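Putative peptidyl-arginine deiminase (PDB 1XKN) probably hydrolyses guanidino groups, as an agmatine or protein-arginine deiminase of the Porphyromonas-type peptidyl-arginine deiminase family. Local coordinates at residues Q65-L70 and I83-I88; K113-W118 and Q144-V149; L167-T172 and K201-G206; V296-Y301 and R320-I325. All coordinates share one frame; numbering follows the deposited sequence.

Contact 1: Q65-L70 and I83-I88; sequences QARELL and IVFHRI
Phe-85 of the strand presents its ring to three residues of helix 60-73: Ala-66, Arg-67 and Leu-70. The apolar part of the contact lies on the buried side of the helix. CB of Ala-66 approaches the ring obliquely, 3.6 Å from Phe-85 CE2, while CD1 of Leu-70 comes to the ring edge at Phe-85 CZ. The same Leu-70 methyl meets Ile-83 tip to tip, CD1 to CD1 at 3.6 Å, and Leu-70 CD2 backs onto that isoleucine methyl as well.

Arg-67 supplies the cationic part. Its chain runs extended from CG to NE, and CZ then turns aside (chi4 -74°), turning one face of the guanidinium to Phe-85 CE1 and CD1. Phe-85 CE1 sits 3.7 Å above the centre of the guanidinium, whose plane is inclined 51° to the ring.

The polar part is carried by water. Two waters bridge the guanidinium to the carbonyl oxygen of Ile-83: one accepts from Arg-67 NH2 at 3.1 Å, the other weakly from NH1, and both donate to Ile-83 O. NE of Arg-67 is held by a salt bridge to Glu-63, one helical turn earlier.

Helix and strand run nearly antiparallel, their axes 11.1 Å apart, as the returning limb of the beta-alpha-beta unit formed by strand 52-57, helix 60-73 and strand 83-87.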
# COMPACT_ATOMS: atom_id res chain seq x y z
N GLN A 65 17.09 15.68 9.55
CA GLN A 65 15.97 15.61 10.49
C GLN A 65 15.54 14.16 10.67
O GLN A 65 15.28 13.72 11.79
CB GLN A 65 14.78 16.42 9.97
CG GLN A 65 15.04 17.90 9.81
CD GLN A 65 13.83 18.64 9.28
OE1 GLN A 65 13.30 18.32 8.21
NE2 GLN A 65 13.37 19.64 10.02
N ALA A 66 15.47 13.43 9.56
CA ALA A 66 15.07 12.03 9.62
C ALA A 66 16.09 11.23 10.41
O ALA A 66 15.73 10.42 11.26
CB ALA A 66 14.93 11.47 8.21
N ARG A 67 17.37 11.45 10.12
CA ARG A 67 18.42 10.71 10.83
C ARG A 67 18.37 10.97 12.33
O ARG A 67 18.64 10.07 13.13
CB ARG A 67 19.80 11.07 10.27
CG ARG A 67 20.10 10.46 8.91
CD ARG A 67 21.49 10.83 8.43
NE ARG A 67 21.79 10.26 7.12
CZ ARG A 67 22.06 8.98 6.90
NH1 ARG A 67 22.06 8.12 7.91
NH2 ARG A 67 22.30 8.55 5.67
N GLU A 68 18.03 12.19 12.72
CA GLU A 68 17.97 12.51 14.14
C GLU A 68 16.85 11.72 14.82
O GLU A 68 17.06 11.12 15.88
CB GLU A 68 17.74 14.01 14.35
CG GLU A 68 17.61 14.42 15.81
CD GLU A 68 18.87 14.13 16.61
OE1 GLU A 68 18.80 14.20 17.86
OE2 GLU A 68 19.93 13.85 16.01
N LEU A 69 15.67 11.73 14.22
CA LEU A 69 14.53 11.00 14.77
C LEU A 69 14.81 9.51 14.80
O LEU A 69 14.42 8.81 15.73
CB LEU A 69 13.27 11.29 13.95
CG LEU A 69 12.67 12.69 14.14
CD1 LEU A 69 11.77 13.05 12.97
CD2 LEU A 69 11.90 12.74 15.45
N LEU A 70 15.51 9.01 13.78
CA LEU A 70 15.84 7.60 13.72
C LEU A 70 16.84 7.24 14.82
O LEU A 70 16.85 6.11 15.30
CB LEU A 70 16.43 7.25 12.35
CG LEU A 70 15.39 7.12 11.23
CD1 LEU A 70 16.07 7.04 9.88
CD2 LEU A 70 14.54 5.88 11.48
N ILE A 83 19.22 1.95 6.03
CA ILE A 83 18.36 3.06 5.65
C ILE A 83 19.11 3.98 4.68
O ILE A 83 20.05 4.67 5.05
CB ILE A 83 17.89 3.85 6.89
CG1 ILE A 83 17.08 2.91 7.80
CG2 ILE A 83 17.05 5.05 6.47
CD1 ILE A 83 16.55 3.54 9.06
N VAL A 84 18.68 3.94 3.42
CA VAL A 84 19.29 4.72 2.36
C VAL A 84 18.39 5.87 1.90
O VAL A 84 17.23 5.66 1.54
CB VAL A 84 19.59 3.82 1.13
CG1 VAL A 84 20.32 4.62 0.07
CG2 VAL A 84 20.40 2.61 1.56
N PHE A 85 18.94 7.08 1.91
CA PHE A 85 18.19 8.26 1.49
C PHE A 85 18.42 8.62 0.03
O PHE A 85 19.52 8.46 -0.50
CB PHE A 85 18.56 9.47 2.37
CG PHE A 85 18.15 9.32 3.79
CD1 PHE A 85 18.93 8.61 4.69
CD2 PHE A 85 16.93 9.84 4.23
CE1 PHE A 85 18.51 8.41 6.00
CE2 PHE A 85 16.50 9.65 5.54
CZ PHE A 85 17.29 8.93 6.43
N HIS A 86 17.36 9.10 -0.61
CA HIS A 86 17.43 9.49 -2.01
C HIS A 86 16.85 10.88 -2.15
O HIS A 86 15.78 11.17 -1.62
CB HIS A 86 16.64 8.53 -2.89
CG HIS A 86 17.11 7.11 -2.81
ND1 HIS A 86 16.79 6.28 -1.76
CD2 HIS A 86 17.93 6.40 -3.62
CE1 HIS A 86 17.38 5.11 -1.93
NE2 HIS A 86 18.08 5.16 -3.05
N ARG A 87 17.57 11.75 -2.86
CA ARG A 87 17.10 13.10 -3.09
C ARG A 87 16.11 13.00 -4.24
O ARG A 87 16.48 13.09 -5.41
CB ARG A 87 18.25 14.03 -3.46
CG ARG A 87 17.80 15.47 -3.67
CD ARG A 87 18.95 16.39 -4.07
NE ARG A 87 19.84 16.70 -2.95
CZ ARG A 87 20.79 17.63 -2.99
NH1 ARG A 87 20.97 18.35 -4.09
NH2 ARG A 87 21.55 17.85 -1.92
N ILE A 88 14.85 12.78 -3.89
CA ILE A 88 13.77 12.65 -4.85
C ILE A 88 12.59 13.47 -4.33
O ILE A 88 12.01 13.15 -3.29
CB ILE A 88 13.34 11.17 -5.02
CG1 ILE A 88 14.49 10.37 -5.64
CG2 ILE A 88 12.10 11.08 -5.89
CD1 ILE A 88 14.13 8.92 -5.96
O HOH W 1 20.92 5.66 7.56
O HOH W 2 22.59 5.76 4.37

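Contact 2: K113-W118 and Q144-V149; sequences KVIMNW and QGLPMV. With NA (sodium ion), chain B.
Ile-115 and Asn-117 receive the incoming strand 148-152 in a parallel pairing at the edge of a mixed sheet. Ile-115 N donates to Pro-147 O, Val-149 N donates to Ile-115 O at 3.0 Å, Asn-117 N donates to Val-149 O at 2.7 Å, and the ladder runs on to Thr-151. Met-148 CA adds a CA-H...O contact to Ile-115 O.

The two selenomethionines work on different faces of the sheet. Met-148 has CG anti to the backbone N (chi1 177°), and its SE lies 3.6 Å from Asn-117 CB, the side chains crossing obliquely. Met-116 is bent at both chi2 and chi3, which folds SE and CE back over Val-149; SE is 3.9 Å from Val-149 CB. Where the pairing begins, Leu-146 CD2 packs on Lys-113 O at 3.5 Å, and Val-114 CG1 touches Pro-147 CB, the two side chains crossing at about a right angle.

Helix 131-144 leads into this strand, ending in a Schellman motif at Gly-145, and covers Ile-115 through Val-140 and Ala-141. Tyr-196 of helix 186-197 packs on Met-116 and Val-149 on the other face. Asn-117 ND2 is held by Ser-150 OG and by a water that is also a sodium ligand. Asn-134 of helix 131-144 adds its O and OD1 to the sodium site, beside two waters, Trp-118 O and Asn-117 OD1, which reaches the ion at 2.6 Å.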
# COMPACT_ATOMS: atom_id res chain seq x y z
N LYS A 113 13.63 -6.74 -13.94
CA LYS A 113 12.75 -5.95 -13.09
C LYS A 113 12.61 -4.56 -13.68
O LYS A 113 13.59 -3.92 -14.06
CB LYS A 113 13.32 -5.87 -11.66
CG LYS A 113 12.39 -5.18 -10.67
CD LYS A 113 12.74 -5.49 -9.22
CE LYS A 113 14.10 -4.95 -8.83
NZ LYS A 113 14.44 -5.27 -7.41
N VAL A 114 11.37 -4.09 -13.78
CA VAL A 114 11.10 -2.77 -14.32
C VAL A 114 10.07 -2.09 -13.44
O VAL A 114 9.47 -2.73 -12.58
CB VAL A 114 10.55 -2.84 -15.77
CG1 VAL A 114 11.51 -3.62 -16.66
CG2 VAL A 114 9.17 -3.49 -15.78
N ILE A 115 9.90 -0.79 -13.63
CA ILE A 115 8.92 -0.06 -12.85
C ILE A 115 7.76 0.29 -13.77
O ILE A 115 7.96 0.88 -14.83
CB ILE A 115 9.53 1.22 -12.24
CG1 ILE A 115 10.50 0.83 -11.12
CG2 ILE A 115 8.42 2.15 -11.73
CD1 ILE A 115 11.22 1.98 -10.47
N MSE A 116 6.56 -0.11 -13.37
CA MSE A 116 5.36 0.14 -14.15
C MSE A 116 4.78 1.45 -13.64
O MSE A 116 4.18 1.51 -12.56
CB MSE A 116 4.37 -1.02 -13.96
CG MSE A 116 3.12 -0.95 -14.84
SE MSE A 116 3.55 -0.80 -16.73
CE MSE A 116 4.43 -2.51 -16.93
N ASN A 117 5.00 2.50 -14.42
CA ASN A 117 4.57 3.84 -14.09
C ASN A 117 3.13 4.17 -14.48
O ASN A 117 2.82 4.34 -15.66
CB ASN A 117 5.53 4.82 -14.75
CG ASN A 117 5.19 6.25 -14.46
OD1 ASN A 117 5.05 6.63 -13.30
ND2 ASN A 117 5.07 7.07 -15.50
N TRP A 118 2.25 4.27 -13.48
CA TRP A 118 0.86 4.62 -13.73
C TRP A 118 0.76 6.11 -13.45
O TRP A 118 1.69 6.69 -12.89
CB TRP A 118 -0.09 3.89 -12.77
CG TRP A 118 -0.04 2.41 -12.89
CD1 TRP A 118 0.83 1.57 -12.25
CD2 TRP A 118 -0.85 1.59 -13.74
NE1 TRP A 118 0.62 0.28 -12.66
CE2 TRP A 118 -0.40 0.26 -13.57
CE3 TRP A 118 -1.90 1.84 -14.63
CZ2 TRP A 118 -0.97 -0.82 -14.27
CZ3 TRP A 118 -2.46 0.77 -15.32
CH2 TRP A 118 -1.99 -0.54 -15.14
N GLN A 144 17.90 3.59 -9.50
CA GLN A 144 18.25 2.18 -9.47
C GLN A 144 18.66 1.62 -10.83
O GLN A 144 18.99 0.44 -10.95
CB GLN A 144 17.09 1.36 -8.92
CG GLN A 144 16.63 1.82 -7.54
CD GLN A 144 15.61 0.88 -6.93
OE1 GLN A 144 14.57 0.61 -7.52
NE2 GLN A 144 15.91 0.37 -5.74
N GLY A 145 18.65 2.48 -11.85
CA GLY A 145 19.02 2.04 -13.18
C GLY A 145 18.08 1.00 -13.76
O GLY A 145 18.52 0.07 -14.45
N LEU A 146 16.79 1.14 -13.49
CA LEU A 146 15.81 0.19 -13.99
C LEU A 146 14.97 0.78 -15.11
O LEU A 146 14.73 1.99 -15.15
CB LEU A 146 14.87 -0.25 -12.86
CG LEU A 146 15.48 -0.97 -11.66
CD1 LEU A 146 14.41 -1.15 -10.59
CD2 LEU A 146 16.04 -2.32 -12.10
N PRO A 147 14.54 -0.06 -16.06
CA PRO A 147 13.71 0.44 -17.16
C PRO A 147 12.34 0.81 -16.61
O PRO A 147 11.89 0.23 -15.61
CB PRO A 147 13.63 -0.77 -18.10
CG PRO A 147 14.92 -1.47 -17.86
CD PRO A 147 15.05 -1.41 -16.36
N MSE A 148 11.68 1.76 -17.25
CA MSE A 148 10.35 2.17 -16.82
C MSE A 148 9.39 2.11 -18.00
O MSE A 148 9.73 2.50 -19.12
CB MSE A 148 10.36 3.60 -16.26
CG MSE A 148 8.98 4.11 -15.87
SE MSE A 148 8.95 5.94 -15.22
CE MSE A 148 8.99 6.84 -16.93
N VAL A 149 8.19 1.60 -17.74
CA VAL A 149 7.15 1.51 -18.75
C VAL A 149 6.01 2.37 -18.23
O VAL A 149 5.66 2.29 -17.05
CB VAL A 149 6.66 0.05 -18.92
CG1 VAL A 149 5.59 -0.02 -20.00
CG2 VAL A 149 7.83 -0.86 -19.27
NA NA B . 3.39 8.41 -12.31
O HOH W 3 3.88 9.59 -14.69
O HOH W 4 2.92 7.46 -9.91

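Contact 3: L167-T172 and K201-G206; sequences LLLTTT and KVLWLG
Thr-170 carries OG1 anti to its backbone N (chi1 -170°), leaving CG2 between the backbone N and the carbonyl carbon, from where it projects over the indole of Trp-204. The indole's CG is anti to its own carbonyl carbon (chi1 -63°), and the two side chains lie side by side, pointing the same way. The result is a CH-pi contact: Thr-170 CG2 is 3.9 Å from the centroid of the six-membered ring and 20° off its normal. Val-202 CG1 sits over the rim of the same ring face. Trp-204 NE1 bonds to Glu-190, Lys-186 makes a cation-pi contact with the ring, and Thr-170 OG1 bonds to Ala-159 O.

These are parallel neighbouring strands of a small mixed sheet, joined by a connection that holds helices 172-175 and 186-197. Five backbone bonds alternate between them, among them Leu-203 N to Leu-168 O at 2.8 Å, close to linear, and Thr-172 N to Leu-205 O at 2.9 Å.

On the face bearing Leu-169 and Leu-205 the two side chains cross obliquely: Leu-169 CD1 touches Leu-205 CG at 3.6 Å, and Leu-203 CB flanks the same methyl at 3.8 Å. Ala-222 and Phe-224 of strand 222-226 pack against this face, with helix 243-253 behind Leu-205. At the C-terminal end, Thr-171 is the N-cap of helix 172-175: its OG1 bonds to Cys-174 N and Gly-216 O, while CB of Thr-171 lies 3.4 Å from Gly-206 O.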
# COMPACT_ATOMS: atom_id res chain seq x y z
N LEU A 167 -4.87 -13.18 -9.64
CA LEU A 167 -6.02 -12.46 -9.12
C LEU A 167 -5.65 -11.06 -8.69
O LEU A 167 -4.55 -10.81 -8.21
CB LEU A 167 -6.63 -13.20 -7.92
CG LEU A 167 -7.04 -14.66 -8.11
CD1 LEU A 167 -7.66 -15.16 -6.81
CD2 LEU A 167 -8.01 -14.79 -9.27
N LEU A 168 -6.59 -10.14 -8.87
CA LEU A 168 -6.41 -8.75 -8.47
C LEU A 168 -7.72 -8.29 -7.86
O LEU A 168 -8.78 -8.36 -8.49
CB LEU A 168 -6.01 -7.87 -9.66
CG LEU A 168 -5.79 -6.38 -9.34
CD1 LEU A 168 -4.79 -5.78 -10.32
CD2 LEU A 168 -7.11 -5.62 -9.39
N LEU A 169 -7.64 -7.83 -6.61
CA LEU A 169 -8.79 -7.35 -5.87
C LEU A 169 -8.82 -5.82 -5.91
O LEU A 169 -7.79 -5.17 -5.71
CB LEU A 169 -8.69 -7.82 -4.41
CG LEU A 169 -9.86 -7.55 -3.48
CD1 LEU A 169 -11.06 -8.36 -3.93
CD2 LEU A 169 -9.49 -7.91 -2.04
N THR A 170 -9.99 -5.25 -6.17
CA THR A 170 -10.12 -3.79 -6.23
C THR A 170 -11.54 -3.39 -5.85
O THR A 170 -12.32 -4.23 -5.40
CB THR A 170 -9.78 -3.27 -7.65
OG1 THR A 170 -9.69 -1.84 -7.63
CG2 THR A 170 -10.84 -3.69 -8.65
N THR A 171 -11.88 -2.11 -6.02
CA THR A 171 -13.23 -1.67 -5.69
C THR A 171 -13.82 -0.86 -6.83
O THR A 171 -13.12 -0.13 -7.53
CB THR A 171 -13.28 -0.78 -4.43
OG1 THR A 171 -12.59 0.45 -4.67
CG2 THR A 171 -12.66 -1.50 -3.25
N THR A 172 -15.13 -1.00 -7.01
CA THR A 172 -15.84 -0.26 -8.05
C THR A 172 -15.84 1.21 -7.65
O THR A 172 -15.69 2.09 -8.48
CB THR A 172 -17.28 -0.78 -8.18
OG1 THR A 172 -17.26 -2.12 -8.68
CG2 THR A 172 -18.08 0.10 -9.13
N LYS A 201 -7.75 -12.39 -13.61
CA LYS A 201 -9.11 -12.16 -13.13
C LYS A 201 -9.16 -10.99 -12.16
O LYS A 201 -8.39 -10.93 -11.21
CB LYS A 201 -9.64 -13.43 -12.44
CG LYS A 201 -11.09 -13.34 -11.98
CD LYS A 201 -11.54 -14.66 -11.35
CE LYS A 201 -13.01 -14.65 -10.97
NZ LYS A 201 -13.42 -15.95 -10.35
N VAL A 202 -10.07 -10.07 -12.42
CA VAL A 202 -10.25 -8.91 -11.57
C VAL A 202 -11.49 -9.11 -10.72
O VAL A 202 -12.58 -9.37 -11.24
CB VAL A 202 -10.42 -7.61 -12.39
CG1 VAL A 202 -10.59 -6.42 -11.45
CG2 VAL A 202 -9.21 -7.41 -13.29
N LEU A 203 -11.32 -9.01 -9.41
CA LEU A 203 -12.41 -9.18 -8.46
C LEU A 203 -12.85 -7.80 -7.98
O LEU A 203 -12.13 -7.13 -7.25
CB LEU A 203 -11.94 -10.02 -7.27
CG LEU A 203 -11.39 -11.41 -7.58
CD1 LEU A 203 -10.77 -12.00 -6.32
CD2 LEU A 203 -12.50 -12.31 -8.10
N TRP A 204 -14.04 -7.39 -8.40
CA TRP A 204 -14.55 -6.07 -8.03
C TRP A 204 -15.43 -6.01 -6.79
O TRP A 204 -16.56 -6.49 -6.80
CB TRP A 204 -15.35 -5.47 -9.19
CG TRP A 204 -14.56 -5.21 -10.43
CD1 TRP A 204 -14.26 -6.10 -11.42
CD2 TRP A 204 -13.98 -3.96 -10.83
NE1 TRP A 204 -13.54 -5.48 -12.41
CE2 TRP A 204 -13.35 -4.17 -12.07
CE3 TRP A 204 -13.94 -2.69 -10.24
CZ2 TRP A 204 -12.69 -3.14 -12.75
CZ3 TRP A 204 -13.28 -1.67 -10.92
CH2 TRP A 204 -12.66 -1.90 -12.16
N LEU A 205 -14.90 -5.42 -5.73
CA LEU A 205 -15.67 -5.24 -4.50
C LEU A 205 -16.46 -3.95 -4.67
O LEU A 205 -16.32 -3.28 -5.70
CB LEU A 205 -14.75 -5.14 -3.28
CG LEU A 205 -13.95 -6.41 -2.97
CD1 LEU A 205 -13.06 -6.17 -1.75
CD2 LEU A 205 -14.91 -7.57 -2.70
N GLY A 206 -17.25 -3.59 -3.67
CA GLY A 206 -18.07 -2.39 -3.79
C GLY A 206 -17.56 -1.08 -3.23
O GLY A 206 -16.60 -0.50 -3.73

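Contact 4: V296-Y301 and R320-I325; sequences VLVPTY and REVVGI
Val-296 and Val-323 share the shortest of five backbone hydrogen bonds between these parallel strands: Val-323 N to Val-296 O is 2.8 Å, with a C=O...N angle of 171°, nearly in line with the carbonyl bond. Val-298 N to Val-323 O and Ile-325 N to Val-298 O continue the ladder. The two outer donors, Val-296 N on Glu-321 O and Thr-300 N on Ile-325 O (2.9 Å), instead stand well above their acceptors' carbonyl planes, by 43° and 44°. CA-H...O contacts fill in the ladder, as from Gly-324 CA to Val-298 O at 3.3 Å.

On one face, Val-298 CG2 meets Val-322 CG1 at 3.7 Å, their side chains crossing obliquely. Val-296 has CG2 anti to the carbonyl carbon, and this methyl meets CD of the extended Arg-320 chain at 3.6 Å. Farther along, Thr-300 CG2 lies 4.0 Å from Gly-324 CA. Helix 305-316, the crossover of this beta-alpha-beta unit, covers this face through Ile-310 and Leu-313.

On the other face, Leu-297 lies alongside Val-323, CD2 to CB at 4.1 Å, and crosses Ile-325 obliquely; helix 36-50 packs over it. The polar head of Arg-320 bonds to Ala-292 O and Trp-12 O.

Backbone bonds thus fix the register, while mainly branched aliphatic groups meet the helix on each face.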
# COMPACT_ATOMS: atom_id res chain seq x y z
N VAL A 296 5.23 -7.82 10.05
CA VAL A 296 4.02 -7.28 9.47
C VAL A 296 3.71 -6.11 10.39
O VAL A 296 3.62 -6.27 11.61
CB VAL A 296 2.86 -8.29 9.50
CG1 VAL A 296 1.60 -7.66 8.91
CG2 VAL A 296 3.25 -9.53 8.69
N LEU A 297 3.60 -4.92 9.81
CA LEU A 297 3.34 -3.71 10.58
C LEU A 297 1.88 -3.33 10.47
O LEU A 297 1.37 -3.04 9.39
CB LEU A 297 4.25 -2.59 10.07
CG LEU A 297 5.74 -2.96 10.05
CD1 LEU A 297 6.55 -1.82 9.47
CD2 LEU A 297 6.21 -3.30 11.45
N VAL A 298 1.20 -3.33 11.61
CA VAL A 298 -0.22 -3.03 11.66
C VAL A 298 -0.51 -1.71 12.36
O VAL A 298 0.01 -1.43 13.44
CB VAL A 298 -0.97 -4.14 12.41
CG1 VAL A 298 -2.47 -3.90 12.35
CG2 VAL A 298 -0.61 -5.49 11.81
N PRO A 299 -1.35 -0.86 11.74
CA PRO A 299 -1.65 0.42 12.39
C PRO A 299 -2.58 0.16 13.58
O PRO A 299 -3.51 -0.65 13.48
CB PRO A 299 -2.33 1.21 11.28
CG PRO A 299 -3.03 0.15 10.48
CD PRO A 299 -2.00 -0.96 10.42
N THR A 300 -2.33 0.82 14.70
CA THR A 300 -3.18 0.65 15.87
C THR A 300 -3.79 1.98 16.27
O THR A 300 -3.23 3.05 15.99
CB THR A 300 -2.43 0.03 17.07
OG1 THR A 300 -1.29 0.82 17.40
CG2 THR A 300 -1.99 -1.40 16.74
N TYR A 301 -4.95 1.92 16.92
CA TYR A 301 -5.68 3.12 17.29
C TYR A 301 -6.14 3.22 18.74
O TYR A 301 -7.28 3.59 19.02
CB TYR A 301 -6.86 3.27 16.34
CG TYR A 301 -6.39 3.46 14.92
CD1 TYR A 301 -5.92 4.70 14.50
CD2 TYR A 301 -6.33 2.39 14.03
CE1 TYR A 301 -5.39 4.87 13.23
CE2 TYR A 301 -5.79 2.55 12.75
CZ TYR A 301 -5.32 3.80 12.37
OH TYR A 301 -4.77 3.99 11.13
N ARG A 320 6.30 -14.58 10.52
CA ARG A 320 6.73 -13.20 10.71
C ARG A 320 6.33 -12.67 12.09
O ARG A 320 5.51 -13.27 12.78
CB ARG A 320 6.10 -12.30 9.64
CG ARG A 320 6.54 -12.58 8.21
CD ARG A 320 5.75 -11.67 7.27
NE ARG A 320 6.32 -11.57 5.92
CZ ARG A 320 6.10 -12.42 4.93
NH1 ARG A 320 6.66 -12.22 3.75
NH2 ARG A 320 5.31 -13.48 5.12
N GLU A 321 6.91 -11.54 12.49
CA GLU A 321 6.54 -10.94 13.77
C GLU A 321 5.58 -9.80 13.49
O GLU A 321 5.94 -8.83 12.82
CB GLU A 321 7.76 -10.39 14.51
CG GLU A 321 7.40 -9.87 15.90
CD GLU A 321 8.46 -8.98 16.51
OE1 GLU A 321 8.26 -8.54 17.67
OE2 GLU A 321 9.49 -8.72 15.84
N VAL A 322 4.35 -9.91 13.99
CA VAL A 322 3.35 -8.87 13.77
C VAL A 322 3.51 -7.78 14.83
O VAL A 322 3.32 -8.03 16.02
CB VAL A 322 1.92 -9.44 13.81
CG1 VAL A 322 0.90 -8.32 13.59
CG2 VAL A 322 1.76 -10.51 12.74
N VAL A 323 3.86 -6.58 14.38
CA VAL A 323 4.10 -5.44 15.27
C VAL A 323 3.15 -4.28 15.02
O VAL A 323 2.93 -3.89 13.87
CB VAL A 323 5.54 -4.92 15.11
CG1 VAL A 323 5.77 -3.70 15.99
CG2 VAL A 323 6.53 -6.02 15.47
N GLY A 324 2.60 -3.72 16.09
CA GLY A 324 1.71 -2.60 15.96
C GLY A 324 2.45 -1.28 16.01
O GLY A 324 3.49 -1.16 16.66
N ILE A 325 1.92 -0.29 15.30
CA ILE A 325 2.50 1.05 15.28
C ILE A 325 1.31 1.99 15.46
O ILE A 325 0.37 1.97 14.67
CB ILE A 325 3.21 1.36 13.94
CG1 ILE A 325 4.45 0.47 13.81
CG2 ILE A 325 3.60 2.84 13.88
CD1 ILE A 325 5.25 0.68 12.53

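Contacts 2, 3 and 4 are parallel strand pairings in three separate sheets, whereas contact 1 sets a helix against a strand and is joined by side-chain packing and by waters that reach a strand carbonyl, with no direct hydrogen bond. Contacts 1 and 4 each belong to a beta-alpha-beta unit, and helix 36-50 touches residues of both. Contact 1 is mostly buried but has a hydrated cationic edge; the other three are partly buried, and contact 4 packs mainly valine, leucine and isoleucine. Contact 3 adds an indole, and contact 2 a sodium ion. Helix 186-197 touches contact 2 and supplies the indole's acceptor in contact 3; contacts 1 and 3, about 36 Å apart between centres, lie on opposite sides of the chain's centre.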